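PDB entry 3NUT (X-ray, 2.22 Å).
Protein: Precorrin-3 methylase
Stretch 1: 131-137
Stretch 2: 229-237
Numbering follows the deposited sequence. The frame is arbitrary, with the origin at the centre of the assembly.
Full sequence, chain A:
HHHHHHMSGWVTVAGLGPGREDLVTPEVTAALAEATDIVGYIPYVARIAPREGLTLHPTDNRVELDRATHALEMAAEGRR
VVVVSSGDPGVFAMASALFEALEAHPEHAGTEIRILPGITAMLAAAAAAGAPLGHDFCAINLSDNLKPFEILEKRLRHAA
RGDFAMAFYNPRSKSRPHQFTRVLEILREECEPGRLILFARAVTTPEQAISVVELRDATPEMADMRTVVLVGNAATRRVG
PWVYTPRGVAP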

ATOM      1  N   ALA A 131       6.827  12.055  -1.119  1.00 35.02           N
ATOM      2  CA  ALA A 131       5.407  11.774  -1.187  1.00 34.66           C
ATOM      3  C   ALA A 131       4.839  11.681  -2.623  1.00 34.93           C
ATOM      4  O   ALA A 131       3.837  12.319  -2.948  1.00 35.14           O
ATOM      5  CB  ALA A 131       4.654  12.813  -0.353  1.00 34.79           C
ATOM      6  N   PRO A 132       5.465  10.861  -3.487  1.00 35.28           N
ATOM      7  CA  PRO A 132       5.009  10.750  -4.879  1.00 35.72           C
ATOM      8  C   PRO A 132       3.638  10.087  -5.112  1.00 36.39           C
ATOM      9  O   PRO A 132       3.033  10.286  -6.171  1.00 35.40           O
ATOM     10  CB  PRO A 132       6.104   9.918  -5.535  1.00 36.17           C
ATOM     11  CG  PRO A 132       6.756   9.198  -4.410  1.00 35.71           C
ATOM     12  CD  PRO A 132       6.698  10.098  -3.251  1.00 34.81           C
ATOM     13  N   LEU A 133       3.153   9.317  -4.139  1.00 36.81           N
ATOM     14  CA  LEU A 133       1.870   8.650  -4.281  1.00 37.52           C
ATOM     15  C   LEU A 133       0.865   9.262  -3.319  1.00 38.64           C
ATOM     16  O   LEU A 133      -0.115   8.618  -2.896  1.00 39.23           O
ATOM     17  CB  LEU A 133       2.011   7.133  -4.036  1.00 36.76           C
ATOM     18  CG  LEU A 133       2.971   6.376  -4.943  1.00 36.13           C
ATOM     19  CD1 LEU A 133       3.484   5.133  -4.239  1.00 35.27           C
ATOM     20  CD2 LEU A 133       2.355   6.025  -6.295  1.00 33.63           C
ATOM     21  N   GLY A 134       1.113  10.520  -2.976  1.00 39.69           N
ATOM     22  CA  GLY A 134       0.229  11.273  -2.088  1.00 40.48           C
ATOM     23  C   GLY A 134      -1.195  11.444  -2.594  1.00 41.21           C
ATOM     24  O   GLY A 134      -2.123  11.615  -1.799  1.00 41.47           O
ATOM     25  N   HIS A 135      -1.368  11.427  -3.912  1.00 41.51           N
ATOM     26  CA  HIS A 135      -2.693  11.534  -4.508  1.00 42.20           C
ATOM     27  C   HIS A 135      -3.120  10.173  -5.043  1.00 41.09           C
ATOM     28  O   HIS A 135      -2.353   9.219  -4.953  1.00 40.60           O
ATOM     29  CB  HIS A 135      -2.677  12.555  -5.649  1.00 43.15           C
ATOM     30  CG  HIS A 135      -2.798  13.976  -5.192  1.00 47.86           C
ATOM     31  ND1 HIS A 135      -1.992  14.516  -4.207  1.00 50.11           N
ATOM     32  CD2 HIS A 135      -3.617  14.978  -5.603  1.00 50.74           C
ATOM     33  CE1 HIS A 135      -2.319  15.783  -4.023  1.00 51.11           C
ATOM     34  NE2 HIS A 135      -3.297  16.089  -4.861  1.00 52.42           N
ATOM     35  N   ASP A 136      -4.338  10.108  -5.595  1.00 40.07           N
ATOM     36  CA  ASP A 136      -4.852   8.933  -6.293  1.00 39.04           C
ATOM     37  C   ASP A 136      -3.763   8.248  -7.108  1.00 38.33           C
ATOM     38  O   ASP A 136      -3.061   8.888  -7.899  1.00 38.40           O
ATOM     39  CB  ASP A 136      -6.017   9.317  -7.202  1.00 39.20           C
ATOM     40  CG  ASP A 136      -7.198   9.875  -6.428  1.00 39.27           C
ATOM     41  OD1 ASP A 136      -7.109   9.970  -5.193  1.00 42.84           O
ATOM     42  OD2 ASP A 136      -8.221  10.224  -7.048  1.00 40.22           O
ATOM     43  N   PHE A 137      -3.594   6.951  -6.882  1.00 37.22           N
ATOM     44  CA  PHE A 137      -2.530   6.207  -7.539  1.00 36.71           C
ATOM     45  C   PHE A 137      -2.957   4.774  -7.817  1.00 36.48           C
ATOM     46  O   PHE A 137      -3.964   4.291  -7.282  1.00 36.04           O
ATOM     47  CB  PHE A 137      -1.242   6.256  -6.689  1.00 36.37           C
ATOM     48  CG  PHE A 137      -1.329   5.474  -5.396  1.00 35.83           C
ATOM     49  CD1 PHE A 137      -1.009   4.120  -5.365  1.00 34.70           C
ATOM     50  CD2 PHE A 137      -1.734   6.094  -4.221  1.00 35.39           C
ATOM     51  CE1 PHE A 137      -1.089   3.389  -4.170  1.00 37.45           C
ATOM     52  CE2 PHE A 137      -1.834   5.363  -3.019  1.00 35.49           C
ATOM     53  CZ  PHE A 137      -1.496   4.011  -2.998  1.00 35.16           C
ATOM     54  N   VAL A 229       9.083   1.295 -10.015  1.00 37.52           N
ATOM     55  CA  VAL A 229       9.091   2.522 -10.799  1.00 36.48           C
ATOM     56  C   VAL A 229       7.838   3.332 -10.483  1.00 36.49           C
ATOM     57  O   VAL A 229       6.701   2.852 -10.642  1.00 36.29           O
ATOM     58  CB  VAL A 229       9.204   2.221 -12.330  1.00 36.75           C
ATOM     59  CG1 VAL A 229       9.182   3.520 -13.164  1.00 35.76           C
ATOM     60  CG2 VAL A 229      10.443   1.372 -12.640  1.00 34.50           C
ATOM     61  N   LEU A 230       8.053   4.553 -10.016  1.00 36.51           N
ATOM     62  CA  LEU A 230       6.959   5.426  -9.660  1.00 37.65           C
ATOM     63  C   LEU A 230       6.765   6.467 -10.747  1.00 38.45           C
ATOM     64  O   LEU A 230       7.716   7.080 -11.216  1.00 39.27           O
ATOM     65  CB  LEU A 230       7.190   6.099  -8.306  1.00 37.31           C
ATOM     66  CG  LEU A 230       7.542   5.208  -7.107  1.00 37.87           C
ATOM     67  CD1 LEU A 230       7.891   6.068  -5.904  1.00 36.70           C
ATOM     68  CD2 LEU A 230       6.445   4.202  -6.752  1.00 36.03           C
ATOM     69  N   VAL A 231       5.518   6.629 -11.155  1.00 39.01           N
ATOM     70  CA  VAL A 231       5.138   7.612 -12.128  1.00 39.51           C
ATOM     71  C   VAL A 231       4.226   8.601 -11.418  1.00 39.91           C
ATOM     72  O   VAL A 231       3.228   8.202 -10.828  1.00 39.25           O
ATOM     73  CB  VAL A 231       4.375   6.960 -13.304  1.00 39.78           C
ATOM     74  CG1 VAL A 231       4.251   7.948 -14.455  1.00 39.34           C
ATOM     75  CG2 VAL A 231       5.087   5.710 -13.774  1.00 39.70           C
ATOM     76  N   GLY A 232       4.565   9.889 -11.473  1.00 40.29           N
ATOM     77  CA  GLY A 232       3.728  10.908 -10.851  1.00 41.66           C
ATOM     78  C   GLY A 232       2.384  11.136 -11.530  1.00 42.47           C
ATOM     79  O   GLY A 232       2.088  10.514 -12.561  1.00 42.81           O
ATOM     80  N   ASN A 233       1.553  11.984 -10.917  1.00 43.53           N
ATOM     81  CA  ASN A 233       0.431  12.636 -11.603  1.00 44.80           C
ATOM     82  C   ASN A 233       1.054  13.665 -12.571  1.00 45.14           C
ATOM     83  O   ASN A 233       2.279  13.867 -12.589  1.00 44.97           O
ATOM     84  CB  ASN A 233      -0.445  13.429 -10.610  1.00 44.81           C
ATOM     85  CG  ASN A 233      -1.188  12.555  -9.618  1.00 47.41           C
ATOM     86  OD1 ASN A 233      -2.256  12.001  -9.911  1.00 51.04           O
ATOM     87  ND2 ASN A 233      -0.654  12.465  -8.410  1.00 48.47           N
ATOM     88  N   ALA A 234       0.208  14.351 -13.330  1.00 45.82           N
ATOM     89  CA  ALA A 234       0.644  15.536 -14.074  1.00 46.64           C
ATOM     90  C   ALA A 234       1.141  16.661 -13.158  1.00 46.85           C
ATOM     91  O   ALA A 234       2.052  17.394 -13.525  1.00 47.11           O
ATOM     92  CB  ALA A 234      -0.481  16.048 -14.999  1.00 46.84           C
ATOM     93  N   ALA A 235       0.541  16.804 -11.977  1.00 47.23           N
ATOM     94  CA  ALA A 235       0.952  17.847 -11.016  1.00 47.57           C
ATOM     95  C   ALA A 235       2.245  17.541 -10.221  1.00 48.09           C
ATOM     96  O   ALA A 235       2.901  18.451  -9.689  1.00 48.20           O
ATOM     97  CB  ALA A 235      -0.191  18.149 -10.067  1.00 47.22           C
ATOM     98  N   THR A 236       2.594  16.261 -10.151  1.00 48.58           N
ATOM     99  CA  THR A 236       3.682  15.766  -9.324  1.00 49.19           C
ATOM    100  C   THR A 236       4.985  16.482  -9.623  1.00 49.94           C
ATOM    101  O   THR A 236       5.431  16.549 -10.765  1.00 50.28           O
ATOM    102  CB  THR A 236       3.837  14.231  -9.504  1.00 49.55           C
ATOM    103  OG1 THR A 236       2.672  13.571  -8.987  1.00 48.27           O
ATOM    104  CG2 THR A 236       5.071  13.699  -8.791  1.00 49.83           C
ATOM    105  N   ARG A 237       5.602  17.020  -8.585  1.00 50.49           N
ATOM    106  CA  ARG A 237       6.753  17.882  -8.793  1.00 51.10           C
ATOM    107  C   ARG A 237       7.885  17.697  -7.799  1.00 51.11           C
ATOM    108  O   ARG A 237       7.858  16.830  -6.933  1.00 51.41           O
ATOM    109  CB  ARG A 237       6.319  19.349  -8.832  1.00 51.40           C
ATOM    110  CG  ARG A 237       5.683  19.833  -7.554  1.00 51.96           C
ATOM    111  CD  ARG A 237       5.048  21.164  -7.778  1.00 54.72           C
ATOM    112  NE  ARG A 237       6.034  22.236  -7.785  1.00 57.22           N
ATOM    113  CZ  ARG A 237       5.734  23.530  -7.841  1.00 59.00           C
ATOM    114  NH1 ARG A 237       4.459  23.923  -7.911  1.00 59.76           N
ATOM    115  NH2 ARG A 237       6.709  24.435  -7.823  1.00 58.06           N
TER

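Residues 131-137 form an irregular segment that opens with a type I β turn from Ala 131 to Gly 134, closed by a hydrogen bond from Gly 134 N to Ala 131 O (3.3 Å). Residues 229-231 are the end of a strand that begins earlier in the chain; the strand ends at Val 231, the chain stays extended through Gly 232 and Asn 233, and it turns at Ala 234 and Ala 235. The nearest CA pairs are Pro 132 CA with Gly 232 CA, 6.1 Å, and His 135 CA with Asn 233 CA, 7.8 Å. No hydrogen bond links the stretches, so the turn is not joined to the strand as a further strand of a sheet would be. Their association, which buries 299 Å² in total, rests mainly on side-chain packing.

The loop of the second stretch has its own hydrogen bonds. Asn 233 N donates to Thr 236 OG1 (2.7 Å), while a weak backbone hydrogen bond runs from Thr 236 N to Asn 233 O (3.4 Å). Both bonds span the bend at Ala 234 and Ala 235, which make no contact with the first stretch. Gly 232 suits this fold, since a CB at its position would clash with Thr 236 CB.

The apolar part of the contact centres on Leu 230, whose CA-to-CB bond points toward the turn. Leu 230 CD1 lies 3.6 Å from Pro 132 CG, a close van der Waals approach between a methyl group and the pyrrolidine ring. Leu 230 CD2 is 4.0 Å from Leu 133 CD1. The CA-to-CB bond of Leu 133 points sideways, but the m, t rotamer brings the end of the side chain nearer to the strand. Leu 230 thus touches two consecutive residues of the turn, and because all three residues are buried, the packing keeps their hydrocarbon surface from water. Val 231, the next residue along the strand, points away, consistent with the alternation of side chains in an extended chain.

Farther along, the contact becomes more polar in composition without gaining a hydrogen bond. Asn 233 and His 135 both direct their CA-to-CB bonds toward the opposing stretch, and the terminal amide of Asn 233 packs against the CB of His 135 and lies oblique to its imidazole ring. Thr 236 approaches more loosely, with Thr 236 OG1 4.3 Å from Pro 132 O, too far for a hydrogen bond. Asp 136 contributes little through its side chain, whose end leads away from the second stretch; its carboxylate oxygens are hydrogen-bonded elsewhere in the structure.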